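Probable protein phosphatase 2C 50 (Oryza sativa subsp. japonica, PDB 5ZCG) probably catalyses magnesium-dependent removal of phosphate from serine and threonine residues of proteins, as a phosphatase of the PP2C family. Local coordinates at residues R32-R37 / C152-V157; P24-V29 / A82-L87; D187-I192 / N203-L208; K109-V114 / R215-R220; R165-R170 / E259-A264. The protein carries 5 engineered substitutions. All coordinates share one frame; numbering follows the deposited sequence.

Contact 1: R32-R37 / C152-V157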
# COMPACT_ATOMS: atom_id res chain seq x y z
N ARG A 32 13.84 -7.04 28.81
CA ARG A 32 15.01 -6.20 28.56
C ARG A 32 14.74 -5.11 27.53
O ARG A 32 15.60 -4.25 27.32
CB ARG A 32 16.19 -7.06 28.10
CG ARG A 32 16.73 -8.00 29.19
CD ARG A 32 18.10 -7.54 29.69
NE ARG A 32 19.16 -7.91 28.75
CZ ARG A 32 20.10 -7.07 28.32
NH1 ARG A 32 20.12 -5.81 28.75
NH2 ARG A 32 21.02 -7.49 27.47
N LEU A 33 13.59 -5.13 26.86
CA LEU A 33 13.17 -4.01 26.03
C LEU A 33 12.39 -2.95 26.80
O LEU A 33 12.10 -1.89 26.25
CB LEU A 33 12.32 -4.49 24.85
CG LEU A 33 13.05 -5.36 23.81
CD1 LEU A 33 12.07 -5.90 22.78
CD2 LEU A 33 14.17 -4.57 23.15
N LEU A 34 12.04 -3.22 28.06
CA LEU A 34 11.25 -2.30 28.87
C LEU A 34 11.98 -1.75 30.08
O LEU A 34 11.66 -0.64 30.52
CB LEU A 34 9.96 -2.99 29.34
CG LEU A 34 9.07 -3.59 28.24
CD1 LEU A 34 7.86 -4.29 28.84
CD2 LEU A 34 8.63 -2.52 27.26
N ALA A 35 12.94 -2.48 30.64
CA ALA A 35 13.68 -2.00 31.80
C ALA A 35 15.08 -2.60 31.79
O ALA A 35 15.33 -3.64 31.18
CB ALA A 35 12.95 -2.32 33.10
N SER A 36 16.01 -1.92 32.45
CA SER A 36 17.40 -2.36 32.38
C SER A 36 17.61 -3.62 33.20
O SER A 36 16.88 -3.92 34.15
CB SER A 36 18.34 -1.25 32.86
OG SER A 36 18.46 -1.27 34.27
N ARG A 37 18.65 -4.38 32.82
CA ARG A 37 19.01 -5.58 33.57
C ARG A 37 19.47 -5.22 34.98
O ARG A 37 19.18 -5.95 35.94
CB ARG A 37 20.09 -6.36 32.83
CG ARG A 37 20.70 -7.50 33.65
CD ARG A 37 21.90 -8.11 32.94
NE ARG A 37 21.52 -8.98 31.83
CZ ARG A 37 22.13 -8.98 30.64
NH1 ARG A 37 23.14 -8.16 30.42
NH2 ARG A 37 21.71 -9.80 29.68
N CYS A 152 0.70 -5.06 25.87
CA CYS A 152 0.93 -5.86 27.07
C CYS A 152 0.40 -5.08 28.26
O CYS A 152 -0.18 -4.00 28.10
CB CYS A 152 2.42 -6.23 27.22
SG CYS A 152 3.51 -4.84 27.58
N SER A 153 0.59 -5.63 29.45
CA SER A 153 -0.02 -5.02 30.63
C SER A 153 0.51 -3.62 30.89
O SER A 153 -0.23 -2.74 31.33
CB SER A 153 0.21 -5.91 31.85
OG SER A 153 -0.09 -7.25 31.54
N SER A 154 1.80 -3.39 30.61
CA SER A 154 2.46 -2.15 30.99
C SER A 154 2.71 -1.19 29.83
O SER A 154 2.91 -0.00 30.09
CB SER A 154 3.79 -2.45 31.69
OG SER A 154 4.72 -3.02 30.78
N HIS A 155 2.72 -1.67 28.59
CA HIS A 155 3.14 -0.84 27.46
C HIS A 155 2.31 -1.15 26.22
O HIS A 155 1.80 -2.27 26.06
CB HIS A 155 4.63 -1.03 27.13
CG HIS A 155 5.56 -0.54 28.19
ND1 HIS A 155 5.80 -1.25 29.35
CD2 HIS A 155 6.30 0.59 28.28
CE1 HIS A 155 6.65 -0.57 30.11
NE2 HIS A 155 6.97 0.54 29.47
N VAL A 156 2.19 -0.15 25.36
CA VAL A 156 1.74 -0.32 23.98
C VAL A 156 2.88 0.09 23.06
O VAL A 156 3.45 1.18 23.23
CB VAL A 156 0.47 0.50 23.70
CG1 VAL A 156 0.09 0.40 22.23
CG2 VAL A 156 -0.67 0.06 24.61
N VAL A 157 3.22 -0.76 22.10
CA VAL A 157 4.26 -0.45 21.12
C VAL A 157 3.63 -0.43 19.73
O VAL A 157 3.04 -1.42 19.29
CB VAL A 157 5.42 -1.46 21.17
CG1 VAL A 157 6.57 -0.98 20.30
CG2 VAL A 157 5.87 -1.65 22.60
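L34 sets one methyl, CD2, over the face of the H155 imidazole. Its CD2 stands 3.8 Å from the centroid of the H155 ring and only 11° off the ring normal, a CH-pi contact nearly centred on the face. The other methyl, CD1, lies near the ND1 corner of the ring, where L34 CD1 comes within 3.7 Å of H155 ND1 and 3.9 Å of S154 OG. Both branches of the leucine are thus in use. With CG of H155 anti to its own carbonyl carbon (chi1 -67°), the ring is presented broadside to the leucine. Its rotation is fixed from the edge: S154 OG lies in the ring plane, 2.5 Å from H155 ND1, in a short hydrogen bond whose donor could be either atom. Replacing H155 with an alanine would probably leave L34 CD2 without the aromatic face beneath it and the S154 hydroxyl free to turn. The contact lies near the surface, between the loop that leads from strand 18-28 to helix 37-41 and the start of strand 155-161. W103 of helix 99-118 also packs on L34, while P236 of strand 231-236 touches H155.

Contact 2: P24-V29 / A82-L87. Engineered in segment 82-87: A82 (natural residue Glu), A83 (natural residue Glu), A85 (natural residue Lys).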
# COMPACT_ATOMS: atom_id res chain seq x y z
N PRO A 24 -4.31 -12.66 20.29
CA PRO A 24 -3.94 -12.70 21.71
C PRO A 24 -2.74 -13.59 21.94
O PRO A 24 -2.54 -14.60 21.26
CB PRO A 24 -5.19 -13.27 22.39
CG PRO A 24 -6.31 -13.01 21.41
CD PRO A 24 -5.69 -13.11 20.05
N ARG A 25 -1.93 -13.21 22.94
CA ARG A 25 -0.77 -13.99 23.38
C ARG A 25 0.09 -14.46 22.21
O ARG A 25 0.54 -15.61 22.16
CB ARG A 25 -1.21 -15.17 24.24
CG ARG A 25 -1.97 -14.77 25.50
CD ARG A 25 -2.72 -15.95 26.11
NE ARG A 25 -3.74 -16.48 25.21
CZ ARG A 25 -5.00 -16.06 25.17
NH1 ARG A 25 -5.42 -15.09 25.97
NH2 ARG A 25 -5.85 -16.62 24.31
N PHE A 26 0.32 -13.56 21.25
CA PHE A 26 1.05 -13.93 20.05
C PHE A 26 2.54 -14.12 20.32
O PHE A 26 3.22 -14.78 19.53
CB PHE A 26 0.85 -12.86 18.95
CG PHE A 26 1.86 -11.75 18.99
CD1 PHE A 26 1.78 -10.76 19.95
CD2 PHE A 26 2.89 -11.70 18.06
CE1 PHE A 26 2.71 -9.73 20.00
CE2 PHE A 26 3.83 -10.68 18.10
CZ PHE A 26 3.74 -9.69 19.07
N ALA A 27 3.05 -13.56 21.41
CA ALA A 27 4.47 -13.61 21.70
C ALA A 27 4.69 -13.23 23.16
O ALA A 27 3.78 -12.76 23.84
CB ALA A 27 5.28 -12.69 20.78
N ASP A 28 5.92 -13.43 23.61
CA ASP A 28 6.40 -12.91 24.87
C ASP A 28 7.29 -11.72 24.57
O ASP A 28 8.12 -11.78 23.66
CB ASP A 28 7.18 -13.97 25.65
CG ASP A 28 6.28 -14.97 26.36
OD1 ASP A 28 5.07 -14.70 26.49
OD2 ASP A 28 6.79 -16.01 26.81
N VAL A 29 7.08 -10.61 25.27
CA VAL A 29 7.92 -9.44 25.07
C VAL A 29 9.16 -9.60 25.94
O VAL A 29 9.04 -9.83 27.15
CB VAL A 29 7.17 -8.15 25.41
CG1 VAL A 29 8.15 -7.00 25.64
CG2 VAL A 29 6.20 -7.81 24.29
N ALA A 82 8.60 -14.59 16.10
CA ALA A 82 9.90 -15.24 15.97
C ALA A 82 11.04 -14.26 16.20
O ALA A 82 12.04 -14.60 16.87
CB ALA A 82 10.03 -15.89 14.59
N ALA A 83 10.93 -13.05 15.66
CA ALA A 83 11.99 -12.05 15.84
C ALA A 83 12.12 -11.64 17.30
O ALA A 83 13.23 -11.43 17.79
CB ALA A 83 11.72 -10.83 14.96
N LEU A 84 11.00 -11.54 18.02
CA LEU A 84 11.05 -11.19 19.43
C LEU A 84 11.71 -12.29 20.25
O LEU A 84 12.49 -12.01 21.17
CB LEU A 84 9.65 -10.89 19.95
CG LEU A 84 9.09 -9.52 19.55
CD1 LEU A 84 7.62 -9.40 19.92
CD2 LEU A 84 9.91 -8.41 20.19
N ALA A 85 11.40 -13.56 19.94
CA ALA A 85 12.05 -14.65 20.67
C ALA A 85 13.56 -14.67 20.40
O ALA A 85 14.37 -14.78 21.34
CB ALA A 85 11.41 -15.98 20.28
N ARG A 86 13.96 -14.51 19.13
CA ARG A 86 15.38 -14.46 18.80
C ARG A 86 16.06 -13.29 19.49
O ARG A 86 17.19 -13.42 19.99
CB ARG A 86 15.56 -14.37 17.29
CG ARG A 86 15.43 -15.70 16.55
CD ARG A 86 15.54 -15.52 15.04
NE ARG A 86 16.20 -14.27 14.66
CZ ARG A 86 15.65 -13.35 13.87
NH1 ARG A 86 14.44 -13.53 13.37
NH2 ARG A 86 16.31 -12.23 13.58
N LEU A 87 15.38 -12.14 19.54
CA LEU A 87 15.98 -10.96 20.16
C LEU A 87 16.14 -11.15 21.66
O LEU A 87 17.14 -10.71 22.23
CB LEU A 87 15.13 -9.73 19.86
CG LEU A 87 15.55 -8.41 20.53
CD1 LEU A 87 16.98 -8.05 20.17
CD2 LEU A 87 14.58 -7.29 20.14
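L84, which reaches across to F26 and A27, sits in a helical turn closed by the backbone bond from L87 N to A83 O, 2.9 Å long. The contact itself is apolar. One methyl, L84 CD1, does most of the touching: it approaches the far end of the phenyl ring, 4.0 Å from F26 CZ, and lies 4.1 Å from A27 CB. The side chains of F26 and L84 cross at about a right angle. F26 holds its CG between the backbone N and the carbonyl carbon (chi1 90°), which folds the ring back under the next residue, and A27 CB is seated 3.6 Å above the ring plane, over its centre. Leucine, alanine and phenylalanine therefore form one small cluster. In the layered alpha-beta-beta-alpha sandwich of PP2C phosphatases, this is where helix 67-91 covers the edge strand 18-28 of a central sheet; locally the strand 26-28 and helix 82-87 axes run almost parallel, at 10° and 7.9 Å apart. L150 of strand 143-151, in the same sheet, packs against both F26 and L84. Polar links flank the cluster, with F26 O bonded to S81 OG of the same helix and D28 OD2 in a salt bridge with R51 NE. On the helix, A82, A83 and A85 are engineered alanines replacing two glutamates and a lysine. Farther along the strand, D28 O rests 4.1 Å from L84 CB.

Contact 3: D187-I192 / N203-L208. Engineered in segment 203-208: L208 (natural residue Ser).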
# COMPACT_ATOMS: atom_id res chain seq x y z
N ASP A 187 9.97 15.65 5.65
CA ASP A 187 11.06 14.69 5.65
C ASP A 187 10.87 13.63 4.57
O ASP A 187 11.84 13.19 3.94
CB ASP A 187 11.18 14.04 7.03
CG ASP A 187 9.88 13.41 7.50
OD1 ASP A 187 8.82 13.75 6.94
OD2 ASP A 187 9.92 12.58 8.43
N GLU A 188 9.62 13.22 4.32
CA GLU A 188 9.38 12.20 3.30
C GLU A 188 9.63 12.76 1.90
O GLU A 188 10.23 12.08 1.05
CB GLU A 188 7.95 11.66 3.42
CG GLU A 188 7.71 10.82 4.66
CD GLU A 188 8.54 9.55 4.68
OE1 GLU A 188 9.69 9.60 5.18
OE2 GLU A 188 8.06 8.51 4.19
N ARG A 189 9.19 13.99 1.65
CA ARG A 189 9.50 14.62 0.37
C ARG A 189 11.00 14.81 0.21
O ARG A 189 11.55 14.59 -0.87
CB ARG A 189 8.78 15.96 0.24
CG ARG A 189 9.15 16.70 -1.04
CD ARG A 189 8.83 18.19 -0.96
NE ARG A 189 7.41 18.47 -1.16
CZ ARG A 189 6.81 18.43 -2.34
NH1 ARG A 189 7.49 18.10 -3.43
NH2 ARG A 189 5.51 18.71 -2.44
N ALA A 190 11.68 15.24 1.28
CA ALA A 190 13.13 15.42 1.20
C ALA A 190 13.82 14.11 0.86
O ALA A 190 14.72 14.08 0.02
CB ALA A 190 13.66 15.99 2.51
N ARG A 191 13.40 13.01 1.49
CA ARG A 191 14.00 11.70 1.20
C ARG A 191 13.75 11.28 -0.24
O ARG A 191 14.68 10.86 -0.95
CB ARG A 191 13.46 10.67 2.18
CG ARG A 191 13.74 9.23 1.81
CD ARG A 191 13.16 8.28 2.86
NE ARG A 191 11.70 8.23 2.80
CZ ARG A 191 11.02 7.50 1.93
NH1 ARG A 191 9.69 7.51 1.95
NH2 ARG A 191 11.66 6.76 1.04
N ILE A 192 12.50 11.39 -0.70
CA ILE A 192 12.16 10.98 -2.06
C ILE A 192 12.93 11.82 -3.07
O ILE A 192 13.51 11.29 -4.03
CB ILE A 192 10.64 11.09 -2.29
CG1 ILE A 192 9.90 10.01 -1.49
CG2 ILE A 192 10.30 10.99 -3.77
CD1 ILE A 192 8.43 10.30 -1.29
N ASN A 203 -4.33 14.83 -7.73
CA ASN A 203 -5.38 14.36 -6.83
C ASN A 203 -4.78 13.95 -5.49
O ASN A 203 -4.82 12.79 -5.07
CB ASN A 203 -6.19 13.21 -7.45
CG ASN A 203 -7.49 12.94 -6.71
OD1 ASN A 203 -7.96 13.77 -5.93
ND2 ASN A 203 -8.08 11.77 -6.94
N GLY A 204 -4.19 14.93 -4.82
CA GLY A 204 -3.38 14.68 -3.64
C GLY A 204 -1.91 14.53 -4.00
O GLY A 204 -1.54 14.14 -5.10
N TYR A 205 -1.06 14.87 -3.04
CA TYR A 205 0.38 14.70 -3.23
C TYR A 205 0.72 13.22 -3.31
O TYR A 205 0.38 12.45 -2.41
CB TYR A 205 1.15 15.36 -2.08
CG TYR A 205 1.03 16.87 -2.07
CD1 TYR A 205 1.85 17.65 -2.88
CD2 TYR A 205 0.10 17.51 -1.27
CE1 TYR A 205 1.75 19.02 -2.88
CE2 TYR A 205 -0.01 18.89 -1.26
CZ TYR A 205 0.82 19.64 -2.07
OH TYR A 205 0.72 21.02 -2.07
N ARG A 206 1.39 12.82 -4.39
CA ARG A 206 1.67 11.42 -4.66
C ARG A 206 3.12 11.24 -5.09
O ARG A 206 3.72 12.11 -5.73
CB ARG A 206 0.74 10.86 -5.73
CG ARG A 206 -0.74 10.95 -5.36
CD ARG A 206 -1.65 10.57 -6.52
NE ARG A 206 -3.05 10.58 -6.13
CZ ARG A 206 -3.68 9.54 -5.58
NH1 ARG A 206 -3.01 8.41 -5.36
NH2 ARG A 206 -4.96 9.62 -5.25
N VAL A 207 3.67 10.08 -4.72
CA VAL A 207 5.01 9.67 -5.14
C VAL A 207 5.01 9.40 -6.63
O VAL A 207 4.30 8.50 -7.10
CB VAL A 207 5.48 8.43 -4.36
CG1 VAL A 207 6.89 8.05 -4.78
CG2 VAL A 207 5.41 8.67 -2.86
N LEU A 208 5.81 10.15 -7.38
CA LEU A 208 5.81 10.17 -8.84
C LEU A 208 4.45 10.55 -9.41
O LEU A 208 4.21 10.36 -10.61
CB LEU A 208 6.27 8.83 -9.43
CG LEU A 208 7.50 8.14 -8.81
CD1 LEU A 208 7.89 6.93 -9.64
CD2 LEU A 208 8.67 9.10 -8.69
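R189 brings one end of its guanidinium obliquely against the CD1-CE1 bond of the Y205 ring, with R189 NH2 3.8 Å from Y205 CE1. The two planes stand almost perpendicular, 85° apart, and CE1 lies in the guanidinium plane at its edge. A bend at chi3 (-79°) turns the arginine end toward the tyrosine, while R189 NH1 is held by a salt bridge to E193. Deeper in, I192 CD1 touches V207 CG2 at 3.8 Å, and V199 lies against both R189 and I192. Helix 186-194 thus covers one side of the beta hairpin formed by strands 199-201 and 205-207, part of what is probably the flap of the PP2C fold. From the strand, R206 folds back on the turn: R206 NE donates to N203 O at 3.0 Å, from above the carbonyl plane, and NH2 adds a weak bond to the same oxygen. G204 has backbone angles that would jam a CB against the carbonyl of N203, which calls for glycine there. Another protein chain reaches this hairpin: its backbone accepts a hydrogen bond from N203 ND2, and an aromatic side chain of it packs on L208, an engineered leucine replacing serine. On the helix, R191 NH1 makes a salt bridge with E188 OE2 at 2.9 Å, and that oxygen is also gripped by S214 OG and R215 NE.

Contact 4: K109-V114 / R215-R220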
# COMPACT_ATOMS: atom_id res chain seq x y z
N LYS A 109 13.15 -4.76 10.92
CA LYS A 109 13.53 -6.04 10.33
C LYS A 109 12.32 -6.92 10.05
O LYS A 109 12.27 -7.60 9.03
CB LYS A 109 14.52 -6.77 11.24
CG LYS A 109 16.00 -6.49 10.94
CD LYS A 109 16.31 -5.00 11.00
CE LYS A 109 17.51 -4.64 10.14
NZ LYS A 109 17.52 -3.18 9.80
N CYS A 110 11.32 -6.91 10.95
CA CYS A 110 10.12 -7.70 10.69
C CYS A 110 9.38 -7.19 9.46
O CYS A 110 9.01 -7.98 8.57
CB CYS A 110 9.21 -7.66 11.92
SG CYS A 110 7.48 -8.09 11.59
N PHE A 111 9.17 -5.87 9.37
CA PHE A 111 8.46 -5.31 8.22
C PHE A 111 9.25 -5.54 6.93
O PHE A 111 8.67 -5.86 5.89
CB PHE A 111 8.21 -3.82 8.44
CG PHE A 111 6.96 -3.52 9.24
CD1 PHE A 111 6.61 -4.29 10.34
CD2 PHE A 111 6.14 -2.45 8.90
CE1 PHE A 111 5.47 -4.01 11.08
CE2 PHE A 111 4.99 -2.16 9.63
CZ PHE A 111 4.65 -2.95 10.72
N GLN A 112 10.58 -5.39 7.00
CA GLN A 112 11.42 -5.62 5.83
C GLN A 112 11.37 -7.08 5.39
O GLN A 112 11.40 -7.37 4.20
CB GLN A 112 12.86 -5.19 6.12
CG GLN A 112 13.81 -5.33 4.94
CD GLN A 112 13.44 -4.41 3.79
OE1 GLN A 112 13.54 -3.19 3.89
NE2 GLN A 112 13.01 -5.00 2.67
N ARG A 113 11.31 -8.00 6.35
CA ARG A 113 11.26 -9.42 6.02
C ARG A 113 9.94 -9.76 5.34
O ARG A 113 9.91 -10.51 4.35
CB ARG A 113 11.46 -10.26 7.27
CG ARG A 113 11.09 -11.73 7.12
CD ARG A 113 12.19 -12.52 6.41
NE ARG A 113 13.52 -12.13 6.86
CZ ARG A 113 14.08 -12.53 8.00
NH1 ARG A 113 13.42 -13.34 8.82
NH2 ARG A 113 15.30 -12.12 8.33
N VAL A 114 8.83 -9.23 5.86
CA VAL A 114 7.55 -9.45 5.19
C VAL A 114 7.57 -8.84 3.79
O VAL A 114 7.10 -9.46 2.82
CB VAL A 114 6.39 -8.89 6.04
CG1 VAL A 114 5.10 -8.89 5.24
CG2 VAL A 114 6.24 -9.72 7.31
N ARG A 215 5.31 5.34 2.21
CA ARG A 215 5.78 4.07 2.75
C ARG A 215 4.66 3.05 2.66
O ARG A 215 3.48 3.40 2.83
CB ARG A 215 6.26 4.19 4.20
CG ARG A 215 7.23 5.33 4.43
CD ARG A 215 8.11 5.10 5.64
NE ARG A 215 8.82 6.32 6.00
CZ ARG A 215 9.56 6.46 7.09
NH1 ARG A 215 9.68 5.45 7.95
NH2 ARG A 215 10.17 7.62 7.33
N SER A 216 5.02 1.80 2.41
CA SER A 216 4.08 0.69 2.36
C SER A 216 4.86 -0.61 2.34
O SER A 216 6.09 -0.61 2.23
CB SER A 216 3.16 0.78 1.13
OG SER A 216 3.67 0.00 0.06
N ILE A 217 4.13 -1.71 2.47
CA ILE A 217 4.66 -3.05 2.23
C ILE A 217 4.25 -3.47 0.83
O ILE A 217 3.08 -3.36 0.46
CB ILE A 217 4.14 -4.05 3.28
CG1 ILE A 217 4.63 -3.66 4.68
CG2 ILE A 217 4.57 -5.47 2.93
CD1 ILE A 217 4.37 -4.71 5.73
N GLY A 218 5.21 -3.94 0.04
CA GLY A 218 4.93 -4.28 -1.34
C GLY A 218 5.30 -3.14 -2.27
O GLY A 218 6.27 -2.43 -1.99
N ASP A 219 4.54 -2.94 -3.35
CA ASP A 219 4.77 -1.84 -4.29
C ASP A 219 6.23 -1.79 -4.74
O ASP A 219 6.86 -0.74 -4.76
CB ASP A 219 4.37 -0.50 -3.67
CG ASP A 219 2.89 -0.42 -3.35
OD1 ASP A 219 2.07 -0.76 -4.23
OD2 ASP A 219 2.55 -0.00 -2.22
N ARG A 220 6.78 -2.96 -5.12
CA ARG A 220 8.18 -2.98 -5.51
C ARG A 220 8.46 -2.18 -6.77
O ARG A 220 9.63 -1.87 -7.04
CB ARG A 220 8.68 -4.42 -5.68
CG ARG A 220 8.01 -5.24 -6.78
CD ARG A 220 8.41 -6.71 -6.65
NE ARG A 220 7.77 -7.58 -7.63
CZ ARG A 220 6.67 -8.30 -7.40
NH1 ARG A 220 6.06 -8.24 -6.22
NH2 ARG A 220 6.17 -9.06 -8.36
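The F111 ring is met obliquely by I217, whose CD1 comes to 4.3 Å from F111 CD2. The same ring also packs on A146 and V148 of strand 143-151 and on A159 and C161 of strand 155-161. The other flat group of note, the D219 carboxylate, is engaged on its OD2: S216 OG donates to D219 OD2 at 2.5 Å from the anti side, 19° out of the plane, and H63 NE2 bonds the same oxygen. I217 divides its two branches between two residues of helix 99-118. CG1 stands anti to the carbonyl carbon (chi1 -63°) and carries CD1 to the phenylalanine, while CG2 meets V114 CG1 at 4.2 Å. The side chain of I217 thereby fits against one turn of the helix, between F111 and V114. G218 N, next in the chain, bonds D115 OD1 of the same helix, and the G218 backbone angles by themselves call for glycine. Between the two segments the buried packing is purely apolar, so shape rather than bond direction sets its fit. The hydrogen bonds of S216 and D219 belong to the loop residues on either side of strand 217-218, and the I217 side chain is about 12 Å from a magnesium ion.

Contact 5: R165-R170 / E259-A264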
# COMPACT_ATOMS: atom_id res chain seq x y z
N ARG A 165 -3.73 4.63 10.56
CA ARG A 165 -3.40 5.38 11.76
C ARG A 165 -3.93 4.67 13.00
O ARG A 165 -4.97 4.00 12.96
CB ARG A 165 -3.95 6.80 11.68
CG ARG A 165 -3.49 7.75 12.77
CD ARG A 165 -4.29 9.03 12.71
NE ARG A 165 -4.19 9.66 11.39
CZ ARG A 165 -5.06 10.54 10.91
NH1 ARG A 165 -6.11 10.90 11.64
NH2 ARG A 165 -4.89 11.06 9.70
N ILE A 166 -3.19 4.80 14.10
CA ILE A 166 -3.63 4.36 15.41
C ILE A 166 -3.64 5.57 16.34
O ILE A 166 -2.72 6.39 16.33
CB ILE A 166 -2.75 3.24 15.98
CG1 ILE A 166 -3.16 2.94 17.43
CG2 ILE A 166 -1.29 3.61 15.91
CD1 ILE A 166 -2.52 1.72 18.01
N VAL A 167 -4.71 5.69 17.12
CA VAL A 167 -4.88 6.79 18.06
C VAL A 167 -5.17 6.20 19.43
O VAL A 167 -5.88 5.19 19.55
CB VAL A 167 -6.01 7.75 17.62
CG1 VAL A 167 -6.15 8.91 18.60
CG2 VAL A 167 -5.73 8.27 16.22
N LEU A 168 -4.59 6.80 20.46
CA LEU A 168 -4.87 6.43 21.84
C LEU A 168 -5.81 7.47 22.45
O LEU A 168 -5.65 8.67 22.22
CB LEU A 168 -3.57 6.34 22.65
CG LEU A 168 -3.66 6.45 24.17
CD1 LEU A 168 -4.11 5.13 24.76
CD2 LEU A 168 -2.32 6.88 24.75
N CYS A 169 -6.80 7.00 23.18
CA CYS A 169 -7.67 7.89 23.94
C CYS A 169 -7.16 7.89 25.37
O CYS A 169 -7.23 6.86 26.06
CB CYS A 169 -9.13 7.44 23.86
SG CYS A 169 -10.29 8.60 24.65
N ARG A 170 -6.59 9.01 25.81
CA ARG A 170 -6.03 9.13 27.14
C ARG A 170 -6.64 10.35 27.80
O ARG A 170 -6.56 11.46 27.26
CB ARG A 170 -4.50 9.25 27.09
CG ARG A 170 -3.86 9.62 28.42
CD ARG A 170 -2.35 9.42 28.36
NE ARG A 170 -1.99 8.01 28.28
CZ ARG A 170 -0.75 7.56 28.10
NH1 ARG A 170 0.25 8.42 27.97
NH2 ARG A 170 -0.51 6.26 28.04
N GLU A 259 -13.03 13.07 17.36
CA GLU A 259 -14.36 12.47 17.27
C GLU A 259 -14.29 10.96 17.43
O GLU A 259 -15.15 10.36 18.09
CB GLU A 259 -15.01 12.83 15.94
CG GLU A 259 -16.46 12.36 15.83
CD GLU A 259 -17.21 12.98 14.66
OE1 GLU A 259 -16.58 13.25 13.61
OE2 GLU A 259 -18.43 13.20 14.79
N ALA A 260 -13.27 10.33 16.84
CA ALA A 260 -13.11 8.88 16.98
C ALA A 260 -12.91 8.49 18.44
O ALA A 260 -13.54 7.54 18.92
CB ALA A 260 -11.95 8.39 16.12
N CYS A 261 -12.05 9.21 19.16
CA CYS A 261 -11.81 8.89 20.56
C CYS A 261 -13.08 9.07 21.39
O CYS A 261 -13.44 8.19 22.19
CB CYS A 261 -10.68 9.76 21.11
SG CYS A 261 -9.05 9.23 20.56
N LYS A 262 -13.76 10.20 21.22
CA LYS A 262 -14.98 10.45 21.98
C LYS A 262 -16.02 9.36 21.72
O LYS A 262 -16.57 8.76 22.65
CB LYS A 262 -15.54 11.83 21.65
CG LYS A 262 -14.68 12.96 22.20
CD LYS A 262 -15.27 14.34 21.92
CE LYS A 262 -14.27 15.43 22.28
NZ LYS A 262 -13.54 15.11 23.55
N VAL A 263 -16.28 9.07 20.44
CA VAL A 263 -17.29 8.08 20.08
C VAL A 263 -16.93 6.72 20.65
O VAL A 263 -17.77 6.04 21.25
CB VAL A 263 -17.46 8.03 18.55
CG1 VAL A 263 -18.17 6.75 18.14
CG2 VAL A 263 -18.24 9.25 18.06
N ALA A 264 -15.67 6.30 20.51
CA ALA A 264 -15.28 4.97 20.97
C ALA A 264 -15.44 4.83 22.48
O ALA A 264 -16.04 3.87 22.97
CB ALA A 264 -13.84 4.66 20.55
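C261 of helix 257-274 packs onto V167 and C169 of strand 165-170, where the outer helical layer of the PP2C alpha-beta-beta-alpha sandwich covers its five-stranded antiparallel sheet. Strand and helix segments approach to 8.5 Å between axes and cross at -56°. C261 supplies most of the helix's contact area. Van der Waals contact carries the interface. V167 and C169, two positions apart, point from the same face of the strand, and the C261 thiol reaches between them: its SG touches V167 CG1 at 3.5 Å and C169 CB at 3.8 Å. With SG anti to its carbonyl carbon (chi1 -76°), C261 turns its sulfur toward V167, while its CB faces the other cysteine. Polar interactions lie to the sides of this core. R165, at the start of the strand, forms a salt bridge with D180 and a cation-pi pair with W252, whose side chain also touches V167 and A260. R170, at the far end, pairs with D241. The two cysteines are not joined by a disulfide: C169 SG is 4.3 Å from C261 SG, and instead rests 3.7 Å from C261 CB.

In the fold
Contacts 1 and 2 adjoin, with centres 13 Å apart, and share a hydrophobic patch in which L33 CD1 meets L87 CD2 at 3.9 Å. Contact 4 lies farther along the same sheet, about 5 Å from contact 2 at the nearest atoms. Contacts 3 and 4 are tied directly by the salt bridge from R215 NE to E188 OE2, 2.9 Å long, which joins helix 186-194 to the loop before strand 217-218. Contact 5 is on the other side of the chain's centre from contact 4, in the second sheet. D61, D249 and D311 bind magnesium. The I217 side chain of contact 4 is about 12 Å from a magnesium ion; the V207 side chain of contact 3 is about 13 Å from bound abscisic acid.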